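Local coordinates for protein inositol monophosphatase (Zymomonas mobilis, PDB 4N81) that probably hydrolyses phosphate monoesters such as inositol monophosphate with the help of magnesium, like other members of the inositol monophosphatase superfamily, at residues H14-V19 / R55-Q60; D172-K177 / L200-G205; D227-P232 / V238-A243. One frame throughout, in Å; residues are numbered along the deposited sequence.

Contact 1 of 3, residues H14-V19 / R55-Q60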
ATOM      1  N   HIS A  14     -21.050   6.947 -11.881  1.00 24.22           N
ATOM      2  CA  HIS A  14     -20.873   5.513 -11.701  1.00 19.98           C
ATOM      3  C   HIS A  14     -20.650   4.811 -13.014  1.00 23.46           C
ATOM      4  O   HIS A  14     -19.841   3.856 -13.098  1.00 21.42           O
ATOM      5  CB  HIS A  14     -22.128   4.891 -11.050  1.00 20.70           C
ATOM      6  CG  HIS A  14     -22.161   5.060  -9.556  1.00 24.53           C
ATOM      7  ND1 HIS A  14     -21.272   4.421  -8.721  1.00 23.46           N
ATOM      8  CD2 HIS A  14     -22.954   5.814  -8.754  1.00 26.34           C
ATOM      9  CE1 HIS A  14     -21.519   4.765  -7.466  1.00 24.81           C
ATOM     10  NE2 HIS A  14     -22.531   5.619  -7.457  1.00 21.72           N
ATOM     11  N   ARG A  15     -21.356   5.275 -14.050  1.00 22.89           N
ATOM     12  CA  ARG A  15     -21.143   4.642 -15.364  1.00 24.89           C
ATOM     13  C   ARG A  15     -19.722   4.872 -15.892  1.00 22.11           C
ATOM     14  O   ARG A  15     -19.080   3.953 -16.428  1.00 21.98           O
ATOM     15  CB  ARG A  15     -22.224   5.124 -16.374  1.00 29.47           C
ATOM     16  CG  ARG A  15     -21.955   4.728 -17.831  1.00 40.82           C
ATOM     17  CD  ARG A  15     -23.238   4.469 -18.655  1.00 52.36           C
ATOM     18  NE  ARG A  15     -23.825   5.629 -19.338  1.00 59.35           N
ATOM     19  CZ  ARG A  15     -24.768   6.422 -18.816  1.00 62.90           C
ATOM     20  NH1 ARG A  15     -25.202   6.216 -17.570  1.00 65.52           N
ATOM     21  NH2 ARG A  15     -25.259   7.445 -19.522  1.00 59.21           N
ATOM     22  N   LEU A  16     -19.198   6.079 -15.660  1.00 24.07           N
ATOM     23  CA  LEU A  16     -17.840   6.381 -16.090  1.00 21.99           C
ATOM     24  C   LEU A  16     -16.861   5.523 -15.308  1.00 19.36           C
ATOM     25  O   LEU A  16     -15.892   4.988 -15.863  1.00 19.07           O
ATOM     26  CB  LEU A  16     -17.536   7.867 -15.871  1.00 23.16           C
ATOM     27  CG  LEU A  16     -18.440   8.839 -16.659  1.00 24.44           C
ATOM     28  CD1 LEU A  16     -18.066  10.247 -16.265  1.00 24.65           C
ATOM     29  CD2 LEU A  16     -18.291   8.676 -18.166  1.00 26.70           C
ATOM     30  N   ALA A  17     -17.128   5.335 -14.019  1.00 18.56           N
ATOM     31  CA  ALA A  17     -16.196   4.523 -13.245  1.00 17.31           C
ATOM     32  C   ALA A  17     -16.204   3.081 -13.714  1.00 18.44           C
ATOM     33  O   ALA A  17     -15.120   2.437 -13.779  1.00 17.54           O
ATOM     34  CB  ALA A  17     -16.455   4.611 -11.718  1.00 17.84           C
ATOM     35  N   ASP A  18     -17.389   2.586 -14.086  1.00 18.82           N
ATOM     36  CA  ASP A  18     -17.499   1.199 -14.571  1.00 21.08           C
ATOM     37  C   ASP A  18     -16.763   1.001 -15.895  1.00 22.25           C
ATOM     38  O   ASP A  18     -16.038   0.008 -16.112  1.00 20.97           O
ATOM     39  CB  ASP A  18     -18.967   0.815 -14.847  1.00 23.06           C
ATOM     40  CG  ASP A  18     -19.800   0.725 -13.570  1.00 28.52           C
ATOM     41  OD1 ASP A  18     -19.196   0.679 -12.470  1.00 25.93           O
ATOM     42  OD2 ASP A  18     -21.055   0.686 -13.688  1.00 24.02           O
ATOM     43  N   VAL A  19     -16.926   1.990 -16.773  1.00 24.55           N
ATOM     44  CA  VAL A  19     -16.297   1.902 -18.075  1.00 25.52           C
ATOM     45  C   VAL A  19     -14.766   1.924 -17.939  1.00 21.09           C
ATOM     46  O   VAL A  19     -14.006   1.079 -18.556  1.00 21.26           O
ATOM     47  CB  VAL A  19     -16.846   3.038 -18.959  1.00 24.92           C
ATOM     48  CG1 VAL A  19     -15.974   3.257 -20.181  1.00 27.42           C
ATOM     49  CG2 VAL A  19     -18.342   2.729 -19.331  1.00 24.36           C
ATOM     50  N   ARG A  55     -14.364  10.163 -21.993  1.00 28.26           N
ATOM     51  CA  ARG A  55     -14.584  11.407 -22.732  1.00 34.82           C
ATOM     52  C   ARG A  55     -15.661  11.254 -23.773  1.00 34.63           C
ATOM     53  O   ARG A  55     -16.461  12.192 -23.992  1.00 33.90           O
ATOM     54  CB  ARG A  55     -13.300  11.861 -23.432  1.00 40.86           C
ATOM     55  CG  ARG A  55     -12.260  12.475 -22.510  1.00 44.80           C
ATOM     56  CD  ARG A  55     -11.071  13.009 -23.296  1.00 52.60           C
ATOM     57  NE  ARG A  55     -10.602  14.286 -22.765  1.00 56.37           N
ATOM     58  CZ  ARG A  55     -11.049  15.461 -23.190  1.00 60.70           C
ATOM     59  NH1 ARG A  55     -11.965  15.509 -24.155  1.00 64.54           N
ATOM     60  NH2 ARG A  55     -10.574  16.583 -22.661  1.00 62.18           N
ATOM     61  N   ALA A  56     -15.711  10.088 -24.424  1.00 32.85           N
ATOM     62  CA  ALA A  56     -16.728   9.923 -25.489  1.00 38.03           C
ATOM     63  C   ALA A  56     -18.114   9.927 -24.867  1.00 37.20           C
ATOM     64  O   ALA A  56     -19.086  10.538 -25.421  1.00 32.56           O
ATOM     65  CB  ALA A  56     -16.515   8.626 -26.262  1.00 30.85           C
ATOM     66  N   ILE A  57     -18.202   9.281 -23.696  1.00 33.07           N
ATOM     67  CA  ILE A  57     -19.497   9.292 -23.018  1.00 31.88           C
ATOM     68  C   ILE A  57     -19.871  10.711 -22.564  1.00 35.51           C
ATOM     69  O   ILE A  57     -21.025  11.137 -22.733  1.00 34.34           O
ATOM     70  CB  ILE A  57     -19.502   8.336 -21.799  1.00 33.07           C
ATOM     71  CG1 ILE A  57     -19.494   6.890 -22.284  1.00 33.67           C
ATOM     72  CG2 ILE A  57     -20.714   8.601 -20.876  1.00 29.78           C
ATOM     73  CD1 ILE A  57     -19.055   5.913 -21.189  1.00 29.90           C
ATOM     74  N   LEU A  58     -18.904  11.469 -22.035  1.00 28.63           N
ATOM     75  CA  LEU A  58     -19.236  12.823 -21.617  1.00 29.11           C
ATOM     76  C   LEU A  58     -19.639  13.720 -22.798  1.00 32.34           C
ATOM     77  O   LEU A  58     -20.547  14.564 -22.681  1.00 35.09           O
ATOM     78  CB  LEU A  58     -18.074  13.442 -20.824  1.00 27.28           C
ATOM     79  CG  LEU A  58     -17.967  12.866 -19.406  1.00 26.41           C
ATOM     80  CD1 LEU A  58     -16.667  13.303 -18.766  1.00 25.38           C
ATOM     81  CD2 LEU A  58     -19.141  13.335 -18.547  1.00 27.63           C
ATOM     82  N   GLU A  59     -19.010  13.504 -23.949  1.00 33.69           N
ATOM     83  CA  GLU A  59     -19.357  14.270 -25.139  1.00 37.11           C
ATOM     84  C   GLU A  59     -20.761  13.935 -25.597  1.00 42.74           C
ATOM     85  O   GLU A  59     -21.494  14.813 -26.072  1.00 46.40           O
ATOM     86  CB  GLU A  59     -18.352  14.017 -26.262  1.00 42.50           C
ATOM     87  CG  GLU A  59     -17.055  14.824 -26.105  1.00 48.93           C
ATOM     88  CD  GLU A  59     -15.834  14.135 -26.715  1.00 57.55           C
ATOM     89  OE1 GLU A  59     -14.690  14.545 -26.383  1.00 63.18           O
ATOM     90  OE2 GLU A  59     -16.017  13.180 -27.507  1.00 57.83           O
ATOM     91  N   GLN A  60     -21.183  12.686 -25.432  1.00 44.49           N
ATOM     92  CA  GLN A  60     -22.588  12.434 -25.777  1.00 45.73           C
ATOM     93  C   GLN A  60     -23.630  12.874 -24.719  1.00 42.69           C
ATOM     94  O   GLN A  60     -24.666  13.413 -25.078  1.00 38.85           O
ATOM     95  CB  GLN A  60     -22.824  10.980 -26.208  1.00 47.20           C
ATOM     96  CG  GLN A  60     -24.274  10.698 -26.526  1.00 58.05           C
ATOM     97  CD  GLN A  60     -24.488   9.461 -27.386  1.00 66.76           C
ATOM     98  OE1 GLN A  60     -24.005   8.373 -27.064  1.00 71.23           O
ATOM     99  NE2 GLN A  60     -25.216   9.625 -28.489  1.00 69.30           N
TER
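Val19, whose methyls meet Ile57 across the contact, is fixed in its own helix by the bond from its backbone N to Arg15 O (2.9 Å). Helices 7-24 and 42-61 run antiparallel here, their local axes 10.6 Å apart and 153° between their directions. Val19 and Ile57 reach toward each other tip to tip, with Val19 CG2 3.8 Å from Ile57 CD1. Leu16 slides past Ile57 in the opposite direction and sets CD2 against Ile57 CG2 at 3.6 Å. The other branch of Leu16, CD1, turns to Leu58 and meets its CD2 at 4.0 Å, the two side chains crossing at about a right angle. With CG anti to the carbonyl carbon (chi1 -61°) the Leu16 side chain is aimed at helix 42-61, and chi2 near 180° sets one methyl toward Ile57 and the other toward Leu58. Replacing Leu16 by an alanine removes both branches and would probably open a gap between the helices, leaving Leu58 without its mate on segment 14-19 and Ile57 with Val19 alone there. Leu16 also packs on Ile105 of strand 102-109. With aliphatic carbons, mostly methyls, meeting across it, the joint depends on shape and the exclusion of water, not on directional bonds.

Contact 2 of 3, residues D172-K177 / L200-G205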
ATOM      1  N   ASP A 172       8.269  16.738   7.640  1.00 17.17           N
ATOM      2  CA  ASP A 172       8.974  16.040   8.684  1.00 15.02           C
ATOM      3  C   ASP A 172       8.596  16.552  10.077  1.00 17.95           C
ATOM      4  O   ASP A 172       8.497  15.771  11.081  1.00 16.78           O
ATOM      5  CB  ASP A 172      10.475  16.242   8.479  1.00 17.43           C
ATOM      6  CG  ASP A 172      11.266  15.226   9.255  1.00 27.68           C
ATOM      7  OD1 ASP A 172      11.074  14.037   8.941  1.00 26.07           O
ATOM      8  OD2 ASP A 172      11.988  15.604  10.217  1.00 28.06           O
ATOM      9  N   LYS A 173       8.347  17.865  10.141  1.00 15.67           N
ATOM     10  CA  LYS A 173       8.005  18.425  11.422  1.00 14.36           C
ATOM     11  C   LYS A 173       6.655  17.900  11.909  1.00 16.91           C
ATOM     12  O   LYS A 173       6.493  17.595  13.125  1.00 16.65           O
ATOM     13  CB  LYS A 173       7.990  19.960  11.367  1.00 14.86           C
ATOM     14  CG  LYS A 173       9.435  20.559  11.272  1.00 16.01           C
ATOM     15  CD  LYS A 173       9.447  22.067  11.214  1.00 17.61           C
ATOM     16  CE  LYS A 173      10.933  22.595  11.276  1.00 21.35           C
ATOM     17  NZ  LYS A 173      10.882  24.108  11.142  1.00 24.55           N
ATOM     18  N   ILE A 174       5.669  17.841  11.016  1.00 13.53           N
ATOM     19  CA  ILE A 174       4.413  17.214  11.515  1.00 12.08           C
ATOM     20  C   ILE A 174       4.490  15.700  11.761  1.00 12.96           C
ATOM     21  O   ILE A 174       3.936  15.189  12.764  1.00 14.37           O
ATOM     22  CB  ILE A 174       3.167  17.587  10.691  1.00 13.73           C
ATOM     23  CG1 ILE A 174       1.901  16.933  11.318  1.00 14.72           C
ATOM     24  CG2 ILE A 174       3.326  17.208   9.208  1.00 10.97           C
ATOM     25  CD1 ILE A 174       0.608  17.464  10.663  1.00 14.91           C
ATOM     26  N   ARG A 175       5.289  14.994  10.954  1.00 12.15           N
ATOM     27  CA  ARG A 175       5.439  13.554  11.151  1.00 13.23           C
ATOM     28  C   ARG A 175       5.973  13.270  12.561  1.00 12.68           C
ATOM     29  O   ARG A 175       5.494  12.344  13.233  1.00 12.44           O
ATOM     30  CB  ARG A 175       6.490  13.032  10.175  1.00 19.57           C
ATOM     31  CG  ARG A 175       6.958  11.618  10.450  1.00 23.85           C
ATOM     32  CD  ARG A 175       8.033  11.241   9.432  1.00 22.46           C
ATOM     33  NE  ARG A 175       9.337  11.860   9.709  1.00 20.05           N
ATOM     34  CZ  ARG A 175      10.200  11.384  10.613  1.00 24.48           C
ATOM     35  NH1 ARG A 175       9.889  10.336  11.360  1.00 22.77           N
ATOM     36  NH2 ARG A 175      11.375  11.966  10.808  1.00 25.62           N
ATOM     37  N   LEU A 176       6.913  14.089  13.013  1.00 13.31           N
ATOM     38  CA  LEU A 176       7.558  13.880  14.320  1.00 16.74           C
ATOM     39  C   LEU A 176       6.599  14.046  15.492  1.00 19.77           C
ATOM     40  O   LEU A 176       6.868  13.581  16.600  1.00 16.17           O
ATOM     41  CB  LEU A 176       8.743  14.831  14.500  1.00 20.91           C
ATOM     42  CG  LEU A 176       9.966  14.425  13.662  1.00 23.98           C
ATOM     43  CD1 LEU A 176      11.034  15.506  13.725  1.00 26.71           C
ATOM     44  CD2 LEU A 176      10.512  13.071  14.141  1.00 23.68           C
ATOM     45  N   LYS A 177       5.482  14.727  15.256  1.00 15.63           N
ATOM     46  CA  LYS A 177       4.488  14.988  16.299  1.00 13.76           C
ATOM     47  C   LYS A 177       3.314  14.008  16.287  1.00 16.53           C
ATOM     48  O   LYS A 177       2.487  14.002  17.247  1.00 20.03           O
ATOM     49  CB  LYS A 177       3.941  16.423  16.154  1.00 14.69           C
ATOM     50  CG  LYS A 177       4.944  17.500  16.450  1.00 20.68           C
ATOM     51  CD  LYS A 177       5.392  17.434  17.885  1.00 29.95           C
ATOM     52  CE  LYS A 177       6.305  18.638  18.252  1.00 51.53           C
ATOM     53  NZ  LYS A 177       5.918  19.890  17.535  1.00 49.96           N
ATOM     54  N   LEU A 200      -4.903  12.035   9.382  1.00  8.41           N
ATOM     55  CA  LEU A 200      -4.393  13.183   8.609  1.00  8.38           C
ATOM     56  C   LEU A 200      -3.749  12.670   7.330  1.00  9.69           C
ATOM     57  O   LEU A 200      -3.100  11.625   7.338  1.00  8.33           O
ATOM     58  CB  LEU A 200      -3.281  13.901   9.437  1.00  8.71           C
ATOM     59  CG  LEU A 200      -3.820  14.649  10.669  1.00 12.59           C
ATOM     60  CD1 LEU A 200      -2.648  15.059  11.629  1.00  9.93           C
ATOM     61  CD2 LEU A 200      -4.583  15.911  10.281  1.00 11.45           C
ATOM     62  N   VAL A 201      -3.924  13.410   6.234  1.00  9.82           N
ATOM     63  CA  VAL A 201      -3.095  13.194   5.074  1.00 10.67           C
ATOM     64  C   VAL A 201      -2.553  14.579   4.697  1.00 10.75           C
ATOM     65  O   VAL A 201      -3.311  15.533   4.646  1.00 11.95           O
ATOM     66  CB  VAL A 201      -3.945  12.681   3.897  1.00  8.53           C
ATOM     67  CG1 VAL A 201      -3.018  12.421   2.664  1.00  7.88           C
ATOM     68  CG2 VAL A 201      -4.691  11.391   4.266  1.00  9.31           C
ATOM     69  N   VAL A 202      -1.262  14.667   4.411  1.00  8.93           N
ATOM     70  CA  VAL A 202      -0.654  15.942   4.017  1.00  8.89           C
ATOM     71  C   VAL A 202       0.183  15.667   2.783  1.00  9.47           C
ATOM     72  O   VAL A 202       1.078  14.810   2.826  1.00  9.47           O
ATOM     73  CB  VAL A 202       0.267  16.506   5.148  1.00 11.99           C
ATOM     74  CG1 VAL A 202       1.063  17.755   4.644  1.00 12.58           C
ATOM     75  CG2 VAL A 202      -0.596  16.853   6.375  1.00 11.51           C
ATOM     76  N   GLU A 203      -0.096  16.396   1.691  1.00  9.22           N
ATOM     77  CA  GLU A 203       0.640  16.215   0.462  1.00 10.46           C
ATOM     78  C   GLU A 203       0.914  17.543  -0.201  1.00 11.62           C
ATOM     79  O   GLU A 203       0.233  18.559   0.060  1.00 12.38           O
ATOM     80  CB  GLU A 203      -0.118  15.293  -0.515  1.00 10.12           C
ATOM     81  CG  GLU A 203      -0.172  13.825   0.075  1.00 13.89           C
ATOM     82  CD  GLU A 203      -0.750  12.784  -0.881  1.00 11.92           C
ATOM     83  OE1 GLU A 203      -1.713  13.097  -1.605  1.00 11.89           O
ATOM     84  OE2 GLU A 203      -0.240  11.652  -0.880  1.00 12.24           O
ATOM     85  N   GLN A 204       1.850  17.491  -1.142  1.00 10.94           N
ATOM     86  CA  GLN A 204       2.214  18.700  -1.903  1.00 14.76           C
ATOM     87  C   GLN A 204       2.490  18.295  -3.335  1.00 15.27           C
ATOM     88  O   GLN A 204       2.955  17.163  -3.586  1.00 13.89           O
ATOM     89  CB  GLN A 204       3.483  19.323  -1.280  1.00 14.64           C
ATOM     90  CG  GLN A 204       3.992  20.597  -1.993  1.00 14.09           C
ATOM     91  CD  GLN A 204       5.201  21.197  -1.292  1.00 17.95           C
ATOM     92  OE1 GLN A 204       6.151  20.501  -1.017  1.00 15.40           O
ATOM     93  NE2 GLN A 204       5.135  22.494  -0.945  1.00 14.58           N
ATOM     94  N   GLY A 205       2.241  19.208  -4.281  1.00 13.60           N
ATOM     95  CA  GLY A 205       2.552  18.935  -5.677  1.00 18.36           C
ATOM     96  C   GLY A 205       1.451  18.238  -6.448  1.00 17.20           C
ATOM     97  O   GLY A 205       1.656  17.867  -7.596  1.00 17.23           O
TER
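Ile174 of helix 165-175 rests its CD1 on strand 200-203 in an alpha/beta layer where helices pack against a mixed five-stranded sheet. Helix 165-175 links strand 154-157 to its parallel neighbour, strand 180-183, in a beta-alpha-beta crossover; strand 200-203 lies parallel to 154-157 on the other side.

The contact across the two segments is apolar. Ile174 CD1 comes within 4.2 Å of Leu200 CD1, the two side chains crossing obliquely, and lies 4.5 Å from Val202 CG2. With CG1 anti to the backbone N (chi1 -178°), the long branch of Ile174 extends toward the sheet and carries the whole contact on one methyl. Helix 250-257 completes the buried cluster: its Ala253 touches both Ile174 and Leu200, and its Met257 touches Ile174 and Val202.

The charged side chains of the helix find their partners away from this apolar contact. Lys173 forms a salt bridge with Glu258, and Arg175 makes a cation-pi contact with Trp161 of the second subunit, on which Asp172 also packs. Arg175 grips Asp172 side-on, both nitrogens approaching from the same face of the carboxylate and keeping the acceptor in the guanidinium plane: Asp172 OD1 accepts from Arg175 NE at 2.9 Å and from Arg175 NH2 at 2.8 Å.

Contact 3 of 3, residues D227-P232 / V238-A243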
ATOM      1  N   ASP A 227      -6.352  23.665   1.632  1.00 12.31           N
ATOM      2  CA  ASP A 227      -4.917  23.881   1.407  1.00 12.13           C
ATOM      3  C   ASP A 227      -4.185  24.192   2.713  1.00 12.06           C
ATOM      4  O   ASP A 227      -4.785  24.102   3.788  1.00 12.52           O
ATOM      5  CB  ASP A 227      -4.607  24.897   0.297  1.00 12.98           C
ATOM      6  CG  ASP A 227      -4.972  26.335   0.663  1.00 14.85           C
ATOM      7  OD1 ASP A 227      -5.090  27.145  -0.294  1.00 15.82           O
ATOM      8  OD2 ASP A 227      -5.115  26.665   1.866  1.00 14.28           O
ATOM      9  N   TRP A 228      -2.885  24.487   2.621  1.00 12.32           N
ATOM     10  CA  TRP A 228      -2.057  24.661   3.839  1.00 13.60           C
ATOM     11  C   TRP A 228      -2.289  26.043   4.511  1.00 13.08           C
ATOM     12  O   TRP A 228      -1.738  26.310   5.569  1.00 13.25           O
ATOM     13  CB  TRP A 228      -0.549  24.476   3.523  1.00 12.55           C
ATOM     14  CG  TRP A 228      -0.200  23.062   3.122  1.00 12.17           C
ATOM     15  CD1 TRP A 228      -1.056  21.948   3.037  1.00 12.25           C
ATOM     16  CD2 TRP A 228       1.098  22.591   2.792  1.00 12.67           C
ATOM     17  NE1 TRP A 228      -0.315  20.823   2.668  1.00 11.53           N
ATOM     18  CE2 TRP A 228       1.000  21.210   2.505  1.00 11.29           C
ATOM     19  CE3 TRP A 228       2.350  23.220   2.700  1.00 13.08           C
ATOM     20  CZ2 TRP A 228       2.123  20.437   2.138  1.00 15.85           C
ATOM     21  CZ3 TRP A 228       3.475  22.451   2.336  1.00 14.73           C
ATOM     22  CH2 TRP A 228       3.345  21.065   2.069  1.00 14.52           C
ATOM     23  N   GLN A 229      -3.055  26.920   3.868  1.00 13.61           N
ATOM     24  CA  GLN A 229      -3.558  28.150   4.494  1.00 14.29           C
ATOM     25  C   GLN A 229      -4.981  28.004   5.053  1.00 14.04           C
ATOM     26  O   GLN A 229      -5.635  29.009   5.378  1.00 14.67           O
ATOM     27  CB  GLN A 229      -3.512  29.322   3.493  1.00 15.26           C
ATOM     28  CG  GLN A 229      -2.056  29.855   3.217  1.00 15.88           C
ATOM     29  CD  GLN A 229      -1.271  28.896   2.352  1.00 20.18           C
ATOM     30  OE1 GLN A 229      -1.723  28.538   1.252  1.00 17.23           O
ATOM     31  NE2 GLN A 229      -0.094  28.472   2.826  1.00 15.31           N
ATOM     32  N   ASN A 230      -5.460  26.765   5.120  1.00 13.24           N
ATOM     33  CA  ASN A 230      -6.835  26.434   5.561  1.00 13.62           C
ATOM     34  C   ASN A 230      -7.902  27.054   4.640  1.00 16.20           C
ATOM     35  O   ASN A 230      -9.029  27.312   5.074  1.00 15.91           O
ATOM     36  CB  ASN A 230      -7.113  26.904   7.006  1.00 15.08           C
ATOM     37  CG  ASN A 230      -8.396  26.277   7.579  1.00 17.44           C
ATOM     38  OD1 ASN A 230      -8.703  25.122   7.288  1.00 12.38           O
ATOM     39  ND2 ASN A 230      -9.164  27.055   8.343  1.00 16.91           N
ATOM     40  N   ARG A 231      -7.552  27.277   3.375  1.00 13.92           N
ATOM     41  CA  ARG A 231      -8.517  27.789   2.405  1.00 14.59           C
ATOM     42  C   ARG A 231      -9.125  26.659   1.560  1.00 14.17           C
ATOM     43  O   ARG A 231      -8.535  25.590   1.443  1.00 13.73           O
ATOM     44  CB  ARG A 231      -7.826  28.822   1.473  1.00 15.45           C
ATOM     45  CG  ARG A 231      -7.397  30.124   2.206  1.00 16.15           C
ATOM     46  CD  ARG A 231      -6.567  31.063   1.272  1.00 17.08           C
ATOM     47  NE  ARG A 231      -6.255  32.285   2.034  1.00 17.84           N
ATOM     48  CZ  ARG A 231      -7.030  33.352   2.154  1.00 19.36           C
ATOM     49  NH1 ARG A 231      -8.190  33.473   1.478  1.00 19.18           N
ATOM     50  NH2 ARG A 231      -6.613  34.340   2.954  1.00 19.36           N
ATOM     51  N   PRO A 232     -10.284  26.901   0.930  1.00 14.76           N
ATOM     52  CA  PRO A 232     -10.887  25.861   0.063  1.00 17.17           C
ATOM     53  C   PRO A 232     -10.019  25.464  -1.090  1.00 14.47           C
ATOM     54  O   PRO A 232      -9.335  26.311  -1.664  1.00 16.82           O
ATOM     55  CB  PRO A 232     -12.083  26.568  -0.571  1.00 20.91           C
ATOM     56  CG  PRO A 232     -12.405  27.685   0.339  1.00 25.13           C
ATOM     57  CD  PRO A 232     -11.099  28.121   0.980  1.00 19.84           C
ATOM     58  N   VAL A 238      -2.684  25.120  -6.060  1.00 15.62           N
ATOM     59  CA  VAL A 238      -1.367  24.638  -6.480  1.00 16.46           C
ATOM     60  C   VAL A 238      -1.074  23.220  -6.042  1.00 16.10           C
ATOM     61  O   VAL A 238      -0.117  22.619  -6.525  1.00 18.83           O
ATOM     62  CB  VAL A 238      -0.221  25.570  -6.001  1.00 20.10           C
ATOM     63  CG1 VAL A 238      -0.483  26.995  -6.530  1.00 27.92           C
ATOM     64  CG2 VAL A 238      -0.140  25.532  -4.486  1.00 15.42           C
ATOM     65  N   GLY A 239      -1.911  22.675  -5.169  1.00 14.92           N
ATOM     66  CA  GLY A 239      -1.822  21.236  -4.856  1.00 12.74           C
ATOM     67  C   GLY A 239      -1.154  20.886  -3.549  1.00 14.27           C
ATOM     68  O   GLY A 239      -0.632  19.768  -3.379  1.00 12.93           O
ATOM     69  N   GLU A 240      -1.061  21.872  -2.657  1.00 12.99           N
ATOM     70  CA  GLU A 240      -0.755  21.611  -1.247  1.00 11.82           C
ATOM     71  C   GLU A 240      -2.106  21.273  -0.618  1.00 11.71           C
ATOM     72  O   GLU A 240      -3.031  22.088  -0.706  1.00 12.42           O
ATOM     73  CB  GLU A 240      -0.188  22.899  -0.609  1.00 12.89           C
ATOM     74  CG  GLU A 240       1.256  23.091  -1.079  1.00 12.98           C
ATOM     75  CD  GLU A 240       1.883  24.440  -0.682  1.00 20.67           C
ATOM     76  OE1 GLU A 240       1.208  25.305  -0.059  1.00 17.36           O
ATOM     77  OE2 GLU A 240       3.077  24.599  -1.014  1.00 18.35           O
ATOM     78  N   VAL A 241      -2.197  20.117   0.039  1.00 10.78           N
ATOM     79  CA  VAL A 241      -3.467  19.719   0.613  1.00 11.50           C
ATOM     80  C   VAL A 241      -3.243  19.196   2.007  1.00 10.21           C
ATOM     81  O   VAL A 241      -2.199  18.595   2.304  1.00  9.63           O
ATOM     82  CB  VAL A 241      -4.215  18.607  -0.246  1.00 13.37           C
ATOM     83  CG1 VAL A 241      -4.438  19.081  -1.708  1.00 11.34           C
ATOM     84  CG2 VAL A 241      -3.444  17.349  -0.292  1.00 18.70           C
ATOM     85  N   ILE A 242      -4.256  19.400   2.851  1.00  9.77           N
ATOM     86  CA  ILE A 242      -4.317  18.700   4.147  1.00  9.40           C
ATOM     87  C   ILE A 242      -5.744  18.186   4.312  1.00  9.24           C
ATOM     88  O   ILE A 242      -6.709  18.932   4.032  1.00 10.25           O
ATOM     89  CB  ILE A 242      -3.897  19.591   5.327  1.00 10.96           C
ATOM     90  CG1 ILE A 242      -4.056  18.842   6.647  1.00 11.27           C
ATOM     91  CG2 ILE A 242      -4.719  20.978   5.324  1.00 10.94           C
ATOM     92  CD1 ILE A 242      -3.310  19.526   7.799  1.00 12.99           C
ATOM     93  N   ALA A 243      -5.859  16.906   4.678  1.00  8.84           N
ATOM     94  CA  ALA A 243      -7.160  16.319   4.976  1.00  9.62           C
ATOM     95  C   ALA A 243      -7.092  15.848   6.435  1.00  8.96           C
ATOM     96  O   ALA A 243      -6.052  15.303   6.839  1.00  9.86           O
ATOM     97  CB  ALA A 243      -7.437  15.119   3.996  1.00 10.70           C
TER
HETATM   98  O   HOH W   1      -1.310  25.933   0.339  1.00 13.86           O
HETATM   99  O   HOH W   2       2.125  27.355   1.149  1.00 26.21           O
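The Trp228 indole is held by Glu240 over one face and by Val241 at its edge. Glu240 CB sits 3.6 Å from the centroid of the five-membered ring, almost on the ring normal, in a CH-pi contact. Extended beyond CG, the Glu240 chain runs on across the ring and stacks its carboxylate nearly flat, 14° from the ring plane, with CD 3.6 Å from Trp228 CE3. At the edge, Trp228 NE1 donates to Val241 O (2.9 Å, 152° at the hydrogen); the oxygen lies in the ring plane, whereas the donor stands well above the carbonyl plane. Segment 227-232 begins the long connection between antiparallel strands 224-226 and 241-244, and opens with a type I beta turn from Asp227 to Asn230. An Asx turn shapes it: Asp227 OD2 accepts from Gln229 N and, from the opposite face of the carboxylate, from Arg231 N, both at 2.9 Å. Farther out, a water accepts from Trp228 N and donates to Gln229 OE1 and Glu240 OE1; a second water, accepting from Gln229 NE2, also donates to Glu240 OE1. The other carboxylate oxygen, Glu240 OE2, is hydrogen-bonded by Gln204 NE2, whose side chain also packs on Trp228.

How the contacts relate
From the N terminus, contact 1 comes first, bringing helix 42-61 back against helix 7-24 and closing a loop of 35 residues. Contact 2 then closes one of 22 residues, holding strand 180-183 and helix 187-194, and contact 3 a short one of five before strand 241-244. The three follow in series, neither nesting nor crossing. Contact 1 lies on the other side of the chain's centre, its centre 35 Å from that of contact 2 and 29 Å from that of contact 3, on helices against the seven-stranded sheet. Contacts 2 and 3 share the five-stranded sheet, where strands 200-203 and 241-244 pair, with Glu203 O 2.9 Å from Val241 N.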